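Side-chain contacts in short afifavidin (Afifella pfennigii, PDB 6HDT), which binds biotin and 2-iminobiotin in a strong non-covalent complex, although its exact biological role is still obscure: residues 14-19 and 98-103; 31-36 and 68-73; 43-48 and 74-79. One frame throughout, in Å; residues are numbered along the deposited sequence.

Contact 1 (14-19 and 98-103); sequences FGVPAV and SDVTIV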
ATOM      1  N   PHE A  14       3.914  15.067  -7.408  1.00 21.18           N
ATOM      2  CA  PHE A  14       4.916  14.114  -6.936  1.00 18.01           C
ATOM      3  C   PHE A  14       6.355  14.540  -7.266  1.00 21.42           C
ATOM      4  O   PHE A  14       7.263  14.238  -6.515  1.00 26.11           O
ATOM      5  CB  PHE A  14       4.587  12.721  -7.446  1.00 18.98           C
ATOM      6  CG  PHE A  14       5.374  11.636  -6.791  1.00 18.85           C
ATOM      7  CD1 PHE A  14       5.173  11.305  -5.445  1.00 16.27           C
ATOM      8  CD2 PHE A  14       6.317  10.929  -7.516  1.00 17.99           C
ATOM      9  CE1 PHE A  14       5.891  10.275  -4.878  1.00 22.87           C
ATOM     10  CE2 PHE A  14       7.029   9.880  -6.946  1.00 23.06           C
ATOM     11  CZ  PHE A  14       6.821   9.565  -5.633  1.00 19.44           C
ATOM     12  N   GLY A  15       6.533  15.260  -8.372  1.00 23.21           N
ATOM     13  CA  GLY A  15       7.823  15.805  -8.785  1.00 24.30           C
ATOM     14  C   GLY A  15       8.287  15.318 -10.160  1.00 22.50           C
ATOM     15  O   GLY A  15       9.424  15.516 -10.536  1.00 26.38           O
ATOM     16  N   VAL A  16       7.420  14.675 -10.928  1.00 19.82           N
ATOM     17  CA  VAL A  16       7.828  14.183 -12.234  1.00 20.68           C
ATOM     18  C   VAL A  16       6.986  14.864 -13.315  1.00 24.18           C
ATOM     19  O   VAL A  16       5.830  15.235 -13.078  1.00 33.41           O
ATOM     20  CB  VAL A  16       7.769  12.635 -12.302  1.00 21.26           C
ATOM     21  CG1 VAL A  16       8.726  12.050 -11.261  1.00 20.12           C
ATOM     22  CG2 VAL A  16       6.382  12.094 -12.072  1.00 22.88           C
ATOM     23  N   PRO A  17       7.562  15.046 -14.509  1.00 35.15           N
ATOM     24  CA  PRO A  17       6.844  15.841 -15.488  1.00 36.37           C
ATOM     25  C   PRO A  17       5.793  15.053 -16.275  1.00 30.02           C
ATOM     26  O   PRO A  17       5.012  15.657 -16.991  1.00 39.13           O
ATOM     27  CB  PRO A  17       7.978  16.352 -16.392  1.00 39.36           C
ATOM     28  CG  PRO A  17       9.019  15.270 -16.339  1.00 37.37           C
ATOM     29  CD  PRO A  17       8.816  14.494 -15.062  1.00 32.03           C
ATOM     30  N   ALA A  18       5.723  13.729 -16.104  1.00 24.76           N
ATOM     31  CA  ALA A  18       4.904  12.931 -16.992  1.00 22.57           C
ATOM     32  C   ALA A  18       4.074  12.002 -16.171  1.00 22.44           C
ATOM     33  O   ALA A  18       4.425  11.660 -15.064  1.00 24.73           O
ATOM     34  CB  ALA A  18       5.771  12.138 -17.960  1.00 27.39           C
ATOM     35  N   VAL A  19       2.964  11.607 -16.747  1.00 22.71           N
ATOM     36  CA  VAL A  19       1.996  10.789 -16.069  1.00 22.79           C
ATOM     37  C   VAL A  19       2.590   9.402 -15.705  1.00 22.46           C
ATOM     38  O   VAL A  19       2.255   8.808 -14.659  1.00 20.29           O
ATOM     39  CB  VAL A  19       0.661  10.730 -16.866  1.00 32.01           C
ATOM     40  CG1 VAL A  19       0.876  10.749 -18.368  1.00 41.75           C
ATOM     41  CG2 VAL A  19      -0.160   9.512 -16.494  1.00 29.72           C
ATOM     42  N   SER A  98      17.543  17.985 -12.165  1.00 46.82           N
ATOM     43  CA  SER A  98      16.685  17.174 -13.038  1.00 51.80           C
ATOM     44  C   SER A  98      16.427  15.785 -12.442  1.00 50.21           C
ATOM     45  O   SER A  98      15.853  14.916 -13.104  1.00 53.88           O
ATOM     46  CB  SER A  98      17.289  17.063 -14.450  1.00 59.61           C
ATOM     47  OG  SER A  98      18.036  15.865 -14.629  1.00 65.84           O
ATOM     48  N   ASP A  99      16.833  15.586 -11.189  1.00 35.37           N
ATOM     49  CA  ASP A  99      16.755  14.262 -10.551  1.00 30.72           C
ATOM     50  C   ASP A  99      15.581  14.145  -9.595  1.00 28.37           C
ATOM     51  O   ASP A  99      15.170  15.103  -8.984  1.00 29.29           O
ATOM     52  CB  ASP A  99      18.028  13.973  -9.766  1.00 33.78           C
ATOM     53  CG  ASP A  99      19.237  13.783 -10.664  1.00 44.54           C
ATOM     54  OD1 ASP A  99      19.281  12.763 -11.389  1.00 59.15           O
ATOM     55  OD2 ASP A  99      20.142  14.644 -10.638  1.00 51.34           O
ATOM     56  N   VAL A 100      15.066  12.934  -9.446  1.00 24.07           N
ATOM     57  CA  VAL A 100      14.056  12.645  -8.440  1.00 24.87           C
ATOM     58  C   VAL A 100      14.417  11.316  -7.754  1.00 20.22           C
ATOM     59  O   VAL A 100      14.796  10.342  -8.397  1.00 22.58           O
ATOM     60  CB  VAL A 100      12.634  12.574  -9.048  1.00 25.07           C
ATOM     61  CG1 VAL A 100      11.562  12.380  -7.970  1.00 20.45           C
ATOM     62  CG2 VAL A 100      12.346  13.836  -9.874  1.00 27.85           C
ATOM     63  N   THR A 101      14.276  11.317  -6.436  1.00 20.11           N
ATOM     64  CA  THR A 101      14.460  10.150  -5.589  1.00 20.91           C
ATOM     65  C   THR A 101      13.205   9.881  -4.771  1.00 20.59           C
ATOM     66  O   THR A 101      12.588  10.787  -4.251  1.00 22.97           O
ATOM     67  CB  THR A 101      15.648  10.398  -4.626  1.00 25.16           C
ATOM     68  OG1 THR A 101      16.819  10.643  -5.405  1.00 28.28           O
ATOM     69  CG2 THR A 101      15.910   9.193  -3.739  1.00 23.59           C
ATOM     70  N   ILE A 102      12.844   8.607  -4.633  1.00 16.23           N
ATOM     71  CA  ILE A 102      11.809   8.203  -3.686  1.00 18.48           C
ATOM     72  C   ILE A 102      12.461   7.401  -2.564  1.00 16.81           C
ATOM     73  O   ILE A 102      13.045   6.347  -2.812  1.00 20.70           O
ATOM     74  CB  ILE A 102      10.709   7.306  -4.287  1.00 18.78           C
ATOM     75  CG1 ILE A 102      10.245   7.798  -5.671  1.00 20.60           C
ATOM     76  CG2 ILE A 102       9.537   7.233  -3.312  1.00 16.52           C
ATOM     77  CD1 ILE A 102       9.320   6.830  -6.379  1.00 19.06           C
ATOM     78  N   VAL A 103      12.321   7.887  -1.336  1.00 16.97           N
ATOM     79  CA  VAL A 103      12.818   7.235  -0.142  1.00 17.62           C
ATOM     80  C   VAL A 103      11.624   6.481   0.423  1.00 16.94           C
ATOM     81  O   VAL A 103      10.623   7.103   0.766  1.00 18.05           O
ATOM     82  CB  VAL A 103      13.321   8.279   0.876  1.00 19.40           C
ATOM     83  CG1 VAL A 103      13.722   7.607   2.178  1.00 22.62           C
ATOM     84  CG2 VAL A 103      14.503   9.081   0.310  1.00 22.79           C
TER
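Phe-14 meets Ile-102 at the edge of its ring. The delta methyl of Ile-102 lies near the ring plane, with CD1 3.8 Å from CZ of Phe-14, and CG1 of Ile-102 follows at 3.9 Å from the same CZ. The two side chains cross at about a right angle. CG of Phe-14 stands anti to its own nitrogen (chi1 -168°), which swings the far edge of the ring toward the strand although the base of the side chain does not aim there. Replacing Phe-14 by an alanine would probably leave the end of Ile-102 without its aromatic neighbour and open a gap between the helix end and strand 99-110.

Phe-14 is the last residue of helix 7-14. Gly-15 follows with positive phi (121°) as the C' residue of a Schellman motif, and a beta carbon at these backbone angles would press on the preceding carbonyl oxygen. The helix and its loop lie against one end of the eight-stranded avidin barrel, where Trp-23 of strand 20-24 also touches Phe-14, Val-16, Val-100 and Ile-102.

Val-100 points toward the loop. Its CG2 sits 3.4 Å from the carbonyl O of Gly-15, a van der Waals contact. The same methyl is 4.3 Å from CG1 of Val-16, a looser apolar touch. The backbones of Val-100 and Ile-102 are hydrogen-bonded to Leu-127 and Phe-125 of strand 117-127.

Contact 2 (31-36 and 68-73); sequences MTLVFG and NFIGFT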
ATOM      1  N   MET A  31      10.581  -0.339 -11.511  1.00 19.88           N
ATOM      2  CA  MET A  31       9.152  -0.212 -11.581  1.00 17.87           C
ATOM      3  C   MET A  31       8.788   0.943 -12.464  1.00 17.82           C
ATOM      4  O   MET A  31       9.570   1.896 -12.623  1.00 20.41           O
ATOM      5  CB  MET A  31       8.572  -0.057 -10.177  1.00 17.67           C
ATOM      6  CG  MET A  31       8.935   1.238  -9.482  1.00 18.08           C
ATOM      7  SD  MET A  31       8.063   1.485  -7.921  1.00 20.28           S
ATOM      8  CE  MET A  31       8.806   3.073  -7.537  1.00 19.23           C
ATOM      9  N   THR A  32       7.576   0.874 -12.983  1.00 18.02           N
ATOM     10  CA  THR A  32       6.985   2.004 -13.648  1.00 17.69           C
ATOM     11  C   THR A  32       5.733   2.424 -12.884  1.00 18.87           C
ATOM     12  O   THR A  32       4.927   1.595 -12.469  1.00 23.33           O
ATOM     13  CB  THR A  32       6.684   1.705 -15.137  1.00 21.72           C
ATOM     14  OG1 THR A  32       7.899   1.452 -15.847  1.00 22.05           O
ATOM     15  CG2 THR A  32       5.940   2.857 -15.788  1.00 21.24           C
ATOM     16  N   LEU A  33       5.586   3.730 -12.703  1.00 17.68           N
ATOM     17  CA  LEU A  33       4.451   4.318 -12.012  1.00 19.66           C
ATOM     18  C   LEU A  33       3.611   5.110 -12.978  1.00 19.41           C
ATOM     19  O   LEU A  33       4.116   5.928 -13.767  1.00 20.54           O
ATOM     20  CB  LEU A  33       4.902   5.249 -10.872  1.00 18.72           C
ATOM     21  CG  LEU A  33       5.681   4.596  -9.731  1.00 19.97           C
ATOM     22  CD1 LEU A  33       6.083   5.648  -8.724  1.00 22.66           C
ATOM     23  CD2 LEU A  33       4.862   3.503  -9.071  1.00 20.68           C
ATOM     24  N   VAL A  34       2.319   4.904 -12.874  1.00 16.44           N
ATOM     25  CA  VAL A  34       1.337   5.633 -13.666  1.00 19.13           C
ATOM     26  C   VAL A  34       0.356   6.299 -12.717  1.00 18.67           C
ATOM     27  O   VAL A  34      -0.343   5.634 -11.946  1.00 19.50           O
ATOM     28  CB  VAL A  34       0.580   4.713 -14.658  1.00 19.73           C
ATOM     29  CG1 VAL A  34      -0.201   5.547 -15.649  1.00 20.47           C
ATOM     30  CG2 VAL A  34       1.543   3.807 -15.405  1.00 24.66           C
ATOM     31  N   PHE A  35       0.360   7.626 -12.718  1.00 18.62           N
ATOM     32  CA  PHE A  35      -0.621   8.392 -11.963  1.00 19.79           C
ATOM     33  C   PHE A  35      -1.962   8.489 -12.708  1.00 21.56           C
ATOM     34  O   PHE A  35      -2.010   8.710 -13.928  1.00 21.92           O
ATOM     35  CB  PHE A  35      -0.067   9.770 -11.633  1.00 19.15           C
ATOM     36  CG  PHE A  35       1.107   9.697 -10.738  1.00 20.24           C
ATOM     37  CD1 PHE A  35       0.932   9.528  -9.371  1.00 26.07           C
ATOM     38  CD2 PHE A  35       2.380   9.674 -11.252  1.00 19.62           C
ATOM     39  CE1 PHE A  35       2.011   9.400  -8.529  1.00 26.22           C
ATOM     40  CE2 PHE A  35       3.471   9.551 -10.405  1.00 19.02           C
ATOM     41  CZ  PHE A  35       3.283   9.413  -9.048  1.00 19.19           C
ATOM     42  N   GLY A  36      -3.044   8.289 -11.962  1.00 18.76           N
ATOM     43  CA  GLY A  36      -4.391   8.384 -12.512  1.00 20.89           C
ATOM     44  C   GLY A  36      -5.319   9.269 -11.697  1.00 20.11           C
ATOM     45  O   GLY A  36      -4.881  10.102 -10.924  1.00 22.00           O
ATOM     46  N   ASN A  68       3.935  14.884  -2.471  1.00 17.32           N
ATOM     47  CA  ASN A  68       5.138  14.110  -2.760  1.00 17.45           C
ATOM     48  C   ASN A  68       5.194  12.793  -1.994  1.00 16.53           C
ATOM     49  O   ASN A  68       6.244  12.220  -1.858  1.00 17.57           O
ATOM     50  CB  ASN A  68       6.415  14.939  -2.562  1.00 21.09           C
ATOM     51  CG  ASN A  68       6.638  15.331  -1.139  1.00 22.02           C
ATOM     52  OD1 ASN A  68       5.750  15.875  -0.505  1.00 23.95           O
ATOM     53  ND2 ASN A  68       7.820  15.045  -0.614  1.00 24.35           N
ATOM     54  N   PHE A  69       4.043  12.305  -1.560  1.00 16.25           N
ATOM     55  CA  PHE A  69       3.968  11.060  -0.806  1.00 16.36           C
ATOM     56  C   PHE A  69       3.218  10.025  -1.581  1.00 16.40           C
ATOM     57  O   PHE A  69       2.316  10.335  -2.349  1.00 15.06           O
ATOM     58  CB  PHE A  69       3.272  11.319   0.537  1.00 16.95           C
ATOM     59  CG  PHE A  69       3.982  12.346   1.354  1.00 16.81           C
ATOM     60  CD1 PHE A  69       5.141  12.002   2.026  1.00 19.57           C
ATOM     61  CD2 PHE A  69       3.491  13.624   1.451  1.00 19.09           C
ATOM     62  CE1 PHE A  69       5.832  12.945   2.772  1.00 20.59           C
ATOM     63  CE2 PHE A  69       4.191  14.587   2.182  1.00 17.82           C
ATOM     64  CZ  PHE A  69       5.342  14.235   2.849  1.00 18.07           C
ATOM     65  N   ILE A  70       3.618   8.786  -1.338  1.00 15.70           N
ATOM     66  CA  ILE A  70       3.115   7.655  -2.077  1.00 14.97           C
ATOM     67  C   ILE A  70       3.113   6.391  -1.236  1.00 14.86           C
ATOM     68  O   ILE A  70       3.925   6.228  -0.345  1.00 15.19           O
ATOM     69  CB  ILE A  70       3.941   7.448  -3.355  1.00 14.86           C
ATOM     70  CG1 ILE A  70       3.232   6.481  -4.329  1.00 18.14           C
ATOM     71  CG2 ILE A  70       5.351   7.016  -3.033  1.00 17.36           C
ATOM     72  CD1 ILE A  70       3.828   6.511  -5.731  1.00 22.25           C
ATOM     73  N   GLY A  71       2.178   5.509  -1.559  1.00 15.32           N
ATOM     74  CA  GLY A  71       2.188   4.145  -1.024  1.00 15.78           C
ATOM     75  C   GLY A  71       1.668   3.216  -2.086  1.00 16.52           C
ATOM     76  O   GLY A  71       0.743   3.574  -2.825  1.00 14.65           O
ATOM     77  N   PHE A  72       2.261   2.025  -2.169  1.00 14.26           N
ATOM     78  CA  PHE A  72       1.828   1.068  -3.168  1.00 15.72           C
ATOM     79  C   PHE A  72       2.133  -0.352  -2.759  1.00 15.46           C
ATOM     80  O   PHE A  72       3.037  -0.623  -1.976  1.00 14.48           O
ATOM     81  CB  PHE A  72       2.412   1.346  -4.553  1.00 17.47           C
ATOM     82  CG  PHE A  72       3.916   1.450  -4.585  1.00 16.20           C
ATOM     83  CD1 PHE A  72       4.555   2.670  -4.414  1.00 18.06           C
ATOM     84  CD2 PHE A  72       4.689   0.342  -4.849  1.00 15.84           C
ATOM     85  CE1 PHE A  72       5.931   2.754  -4.454  1.00 18.48           C
ATOM     86  CE2 PHE A  72       6.069   0.411  -4.881  1.00 15.82           C
ATOM     87  CZ  PHE A  72       6.702   1.641  -4.697  1.00 17.98           C
ATOM     88  N   THR A  73       1.319  -1.251  -3.298  1.00 15.57           N
ATOM     89  CA  THR A  73       1.390  -2.666  -2.945  1.00 16.19           C
ATOM     90  C   THR A  73       1.598  -3.538  -4.168  1.00 15.37           C
ATOM     91  O   THR A  73       1.073  -3.227  -5.224  1.00 15.87           O
ATOM     92  CB  THR A  73       0.109  -3.082  -2.225  1.00 15.25           C
ATOM     93  OG1 THR A  73      -0.004  -2.326  -1.030  1.00 17.65           O
ATOM     94  CG2 THR A  73       0.094  -4.566  -1.875  1.00 16.57           C
TER
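Met-31 and Phe-72 make the one sulfur-aromatic contact here. The two side chains come from opposite directions across the barrel interior. SD of Met-31 approaches the far end of the ring, 3.5 Å from CZ of Phe-72 and 3.8 Å from its CE2. Measured to the ring centroid, the sulfur is 4.3 Å away and 44° off the normal, an oblique Met-aromatic contact. The terminal methyl takes part as well, with CE of Met-31 3.8 Å from CZ of Phe-72. CG of Met-31 lies between the backbone nitrogen and the carbonyl carbon (chi1 67°), and the chain beyond it is extended, which carries the sulfur inward to the ring.

The remaining contacts are purely aliphatic or aliphatic on aromatic. Leu-33 and Ile-70 reach toward each other tip to tip, their CD1 methyls 3.8 Å apart. The same methyl of Ile-70 approaches the Phe-35 ring obliquely, with CE1 of Phe-35 at 4.4 Å.

The strands are not neighbours in the sheet. The axes of segments 31-35 and 69-73 come within 11.0 Å, at 116° between their N-to-C directions, so the side chains bridge the interior of the avidin barrel as core packing. Leu-61 of strand 58-66 touches Met-31, Leu-33 and Phe-72, and Trp-89 meets the Phe-72 ring. Met-31 also touches Tyr-45 of the biotin site.

All five touching residues are buried. They join the two walls by dispersion and sulfur-aromatic contact, with no polar side chain among them. This is consistent with a contact held by close fit and burial rather than by directional bonds.

Contact 3 (43-48 and 74-79); sequences GFYVNN and VAWDNA. With BTN (biotin), chain E.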
ATOM      1  N   GLY A  43       0.848   0.601 -11.965  1.00 18.10           N
ATOM      2  CA  GLY A  43       2.084   0.316 -12.656  1.00 17.91           C
ATOM      3  C   GLY A  43       2.397  -1.163 -12.564  1.00 18.03           C
ATOM      4  O   GLY A  43       1.490  -1.993 -12.459  1.00 20.54           O
ATOM      5  N   PHE A  44       3.688  -1.440 -12.573  1.00 20.37           N
ATOM      6  CA  PHE A  44       4.268  -2.777 -12.440  1.00 18.45           C
ATOM      7  C   PHE A  44       5.648  -2.693 -11.799  1.00 17.17           C
ATOM      8  O   PHE A  44       6.312  -1.636 -11.805  1.00 19.56           O
ATOM      9  CB  PHE A  44       4.343  -3.506 -13.787  1.00 18.76           C
ATOM     10  CG  PHE A  44       5.412  -2.982 -14.713  1.00 17.46           C
ATOM     11  CD1 PHE A  44       6.725  -3.453 -14.655  1.00 22.76           C
ATOM     12  CD2 PHE A  44       5.090  -2.020 -15.660  1.00 19.94           C
ATOM     13  CE1 PHE A  44       7.701  -2.954 -15.513  1.00 20.90           C
ATOM     14  CE2 PHE A  44       6.045  -1.546 -16.527  1.00 20.54           C
ATOM     15  CZ  PHE A  44       7.355  -2.000 -16.452  1.00 19.58           C
ATOM     16  N   TYR A  45       6.056  -3.825 -11.230  1.00 18.16           N
ATOM     17  CA  TYR A  45       7.277  -3.946 -10.469  1.00 16.49           C
ATOM     18  C   TYR A  45       8.063  -5.143 -10.901  1.00 16.96           C
ATOM     19  O   TYR A  45       7.517  -6.239 -11.017  1.00 19.59           O
ATOM     20  CB  TYR A  45       6.961  -4.063  -8.982  1.00 15.95           C
ATOM     21  CG  TYR A  45       8.109  -3.698  -8.072  1.00 16.29           C
ATOM     22  CD1 TYR A  45       9.067  -4.633  -7.714  1.00 17.58           C
ATOM     23  CD2 TYR A  45       8.217  -2.408  -7.552  1.00 16.89           C
ATOM     24  CE1 TYR A  45      10.129  -4.295  -6.862  1.00 19.47           C
ATOM     25  CE2 TYR A  45       9.262  -2.064  -6.711  1.00 18.13           C
ATOM     26  CZ  TYR A  45      10.213  -3.017  -6.353  1.00 17.60           C
ATOM     27  OH  TYR A  45      11.269  -2.711  -5.540  1.00 19.10           O
ATOM     28  N   VAL A  46       9.356  -4.945 -11.111  1.00 16.45           N
ATOM     29  CA  VAL A  46      10.230  -6.054 -11.470  1.00 18.28           C
ATOM     30  C   VAL A  46      11.281  -6.208 -10.409  1.00 18.80           C
ATOM     31  O   VAL A  46      12.163  -5.358 -10.246  1.00 20.60           O
ATOM     32  CB  VAL A  46      10.857  -5.929 -12.862  1.00 19.15           C
ATOM     33  CG1 VAL A  46      11.775  -7.129 -13.137  1.00 22.58           C
ATOM     34  CG2 VAL A  46       9.767  -5.850 -13.918  1.00 19.09           C
ATOM     35  N   ASN A  47      11.169  -7.308  -9.672  1.00 20.11           N
ATOM     36  CA  ASN A  47      12.092  -7.608  -8.593  1.00 20.98           C
ATOM     37  C   ASN A  47      13.391  -8.201  -9.137  1.00 20.42           C
ATOM     38  O   ASN A  47      13.368  -9.179  -9.886  1.00 27.69           O
ATOM     39  CB  ASN A  47      11.427  -8.530  -7.569  1.00 23.56           C
ATOM     40  CG  ASN A  47      12.399  -9.087  -6.566  1.00 23.27           C
ATOM     41  OD1 ASN A  47      13.248  -8.369  -6.059  1.00 21.24           O
ATOM     42  ND2 ASN A  47      12.273 -10.388  -6.258  1.00 22.96           N
ATOM     43  N   ASN A  48      14.507  -7.571  -8.782  1.00 23.88           N
ATOM     44  CA  ASN A  48      15.789  -8.092  -9.194  0.50 24.24           C
ATOM     45  C   ASN A  48      16.712  -8.293  -7.937  1.00 21.63           C
ATOM     46  O   ASN A  48      17.881  -8.640  -8.058  1.00 32.03           O
ATOM     47  CB  ASN A  48      16.333  -7.214 -10.374  0.50 24.24           C
ATOM     48  CG  ASN A  48      15.337  -7.115 -11.589  0.50 23.97           C
ATOM     49  OD1 ASN A  48      14.788  -8.120 -12.062  0.50 23.43           O
ATOM     50  ND2 ASN A  48      15.121  -5.890 -12.101  0.50 19.69           N
ATOM     51  N   VAL A  74       2.359  -4.623  -4.009  1.00 17.15           N
ATOM     52  CA  VAL A  74       2.537  -5.654  -5.032  1.00 16.72           C
ATOM     53  C   VAL A  74       2.244  -7.023  -4.375  1.00 15.88           C
ATOM     54  O   VAL A  74       2.845  -7.402  -3.361  1.00 16.36           O
ATOM     55  CB  VAL A  74       3.966  -5.682  -5.589  1.00 17.19           C
ATOM     56  CG1 VAL A  74       4.193  -6.923  -6.452  1.00 17.11           C
ATOM     57  CG2 VAL A  74       4.279  -4.416  -6.351  1.00 17.79           C
ATOM     58  N   ALA A  75       1.309  -7.737  -4.969  1.00 15.35           N
ATOM     59  CA  ALA A  75       1.050  -9.121  -4.588  1.00 18.32           C
ATOM     60  C   ALA A  75       1.876 -10.049  -5.504  1.00 21.10           C
ATOM     61  O   ALA A  75       1.782  -9.942  -6.740  1.00 22.01           O
ATOM     62  CB  ALA A  75      -0.424  -9.391  -4.744  1.00 18.51           C
ATOM     63  N   TRP A  76       2.680 -10.949  -4.926  1.00 16.24           N
ATOM     64  CA  TRP A  76       3.665 -11.694  -5.722  1.00 20.20           C
ATOM     65  C   TRP A  76       3.046 -12.926  -6.380  1.00 21.16           C
ATOM     66  O   TRP A  76       3.408 -14.052  -6.064  1.00 22.64           O
ATOM     67  CB  TRP A  76       4.908 -12.010  -4.883  1.00 19.61           C
ATOM     68  CG  TRP A  76       5.564 -10.734  -4.427  1.00 18.03           C
ATOM     69  CD1 TRP A  76       5.490 -10.171  -3.205  1.00 15.68           C
ATOM     70  CD2 TRP A  76       6.340  -9.843  -5.240  1.00 17.12           C
ATOM     71  NE1 TRP A  76       6.186  -8.934  -3.186  1.00 16.70           N
ATOM     72  CE2 TRP A  76       6.736  -8.749  -4.421  1.00 15.96           C
ATOM     73  CE3 TRP A  76       6.804  -9.898  -6.561  1.00 17.10           C
ATOM     74  CZ2 TRP A  76       7.511  -7.705  -4.907  1.00 19.52           C
ATOM     75  CZ3 TRP A  76       7.559  -8.842  -7.037  1.00 18.69           C
ATOM     76  CH2 TRP A  76       7.927  -7.790  -6.201  1.00 20.72           C
ATOM     77  N   ASP A  77       2.116 -12.678  -7.310  1.00 18.96           N
ATOM     78  CA  ASP A  77       1.587 -13.699  -8.185  1.00 20.86           C
ATOM     79  C   ASP A  77       1.381 -13.110  -9.582  1.00 18.87           C
ATOM     80  O   ASP A  77       0.898 -11.991  -9.739  1.00 21.77           O
ATOM     81  CB  ASP A  77       0.284 -14.251  -7.639  1.00 24.06           C
ATOM     82  CG  ASP A  77      -0.293 -15.335  -8.526  1.00 23.68           C
ATOM     83  OD1 ASP A  77       0.301 -16.444  -8.586  1.00 30.71           O
ATOM     84  OD2 ASP A  77      -1.330 -15.073  -9.175  1.00 28.20           O
ATOM     85  N   ASN A  78       1.878 -13.821 -10.577  1.00 18.26           N
ATOM     86  CA  ASN A  78       1.616 -13.530 -11.975  1.00 20.68           C
ATOM     87  C   ASN A  78       1.572 -14.856 -12.748  1.00 19.69           C
ATOM     88  O   ASN A  78       1.580 -15.918 -12.123  1.00 21.26           O
ATOM     89  CB  ASN A  78       2.605 -12.467 -12.546  1.00 19.52           C
ATOM     90  CG  ASN A  78       4.037 -12.944 -12.658  1.00 19.22           C
ATOM     91  OD1 ASN A  78       4.351 -14.137 -12.493  1.00 22.91           O
ATOM     92  ND2 ASN A  78       4.938 -11.991 -12.980  1.00 19.48           N
ATOM     93  N   ALA A  79       1.509 -14.805 -14.078  1.00 21.33           N
ATOM     94  CA  ALA A  79       1.423 -16.043 -14.881  1.00 24.04           C
ATOM     95  C   ALA A  79       2.679 -16.958 -14.803  1.00 22.50           C
ATOM     96  O   ALA A  79       2.617 -18.167 -15.085  1.00 26.01           O
ATOM     97  CB  ALA A  79       1.112 -15.689 -16.323  1.00 26.37           C
TER
HETATM   98  C11 BTN E 201       9.124 -12.860  -2.304  1.00 23.01           C
HETATM   99  O11 BTN E 201       8.317 -13.239  -1.434  1.00 25.42           O
HETATM  100  O12 BTN E 201      10.337 -13.174  -2.265  1.00 20.06           O
HETATM  101  C10 BTN E 201       8.584 -11.978  -3.417  1.00 21.42           C
HETATM  102  C9  BTN E 201       9.605 -10.958  -3.916  1.00 21.76           C
HETATM  103  C8  BTN E 201       9.881  -9.857  -2.888  1.00 20.34           C
HETATM  104  C7  BTN E 201      10.969  -8.874  -3.312  1.00 21.27           C
HETATM  105  C2  BTN E 201      11.152  -7.816  -2.229  1.00 18.21           C
HETATM  106  S1  BTN E 201       9.868  -6.579  -2.146  1.00 17.34           S
HETATM  107  C6  BTN E 201      10.864  -5.534  -1.124  1.00 16.12           C
HETATM  108  C5  BTN E 201      12.277  -5.679  -1.659  1.00 16.64           C
HETATM  109  N1  BTN E 201      12.577  -4.728  -2.693  1.00 17.97           N
HETATM  110  C3  BTN E 201      12.799  -5.239  -3.903  1.00 15.79           C
HETATM  111  O3  BTN E 201      13.101  -4.567  -4.905  1.00 17.87           O
HETATM  112  N2  BTN E 201      12.645  -6.586  -3.820  1.00 16.19           N
HETATM  113  C4  BTN E 201      12.420  -6.992  -2.441  1.00 15.39           C
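Tyr-45 sets CD1 against the outer edge of Trp-76, 3.7 Å from CH2 and near the indole plane. CG of Tyr-45 is anti to its backbone nitrogen (chi1 -159°), which carries the ring to the biotin head. There its hydroxyl donates a 2.7 Å hydrogen bond from OH to O3 of biotin. Nearer the backbone, CB of Tyr-45 rests 3.8 Å from CG2 of Val-74.

Asn-47 touches the same corner of the indole, its CB 3.8 Å from CH2 of Trp-76. OD1 of Asn-47 accepts a nearly straight hydrogen bond (165°) from N2 of biotin at 2.9 Å. OD1 is also hydrogen-bonded to the backbone N of Ala-49, so it takes two donors, and ND2 makes a weak hydrogen bond to O of Gly-53.

CG of Trp-76 stands beside the backbone nitrogen (chi1 -61°), which brings the far end of the indole nearer segment 43-48. Biotin C9 lies 3.6 Å above one indole face, and CG1 of Val-74 over the opposite face. This packing and a hydrogen bond between NE1 and OG1 of Thr-87 are consistent with a set ring orientation.

Biotin is also hydrogen-bonded to Asn-25, Ser-29, Gly-53, Ser-85 and Asp-123. The contact joins strands 40-46 and 69-77 of the avidin barrel, on the two sides of strand 58-66. Tyr-59 of that strand meets the Trp-76 ring edge-to-face, and Trp-89 of strand 82-96 packs on Tyr-45, Val-74 and Trp-76.

How the contacts relate
Contact 1 is the outermost, its centre about 13 Å from the centre of the chain, and it includes a partly exposed Gly-15. The touching residues of contacts 2 and 3 are all buried. Contact 2 is the most central, its centre about 6 Å from the chain centre. Contacts 1 and 3 lie on opposite sides of that centre, with their nearest atoms about 9 Å apart. Contact 2 touches both. Phe-14 packs on Phe-35 and Ile-70 at one side, and Met-31 packs on Tyr-45 at the other. Contacts 2 and 3 share strand 69-77 and use the neighbouring strands 30-35 and 40-46. Contacts 1 and 2 are largely apolar, whereas contact 3 adds hydrogen bonds to biotin.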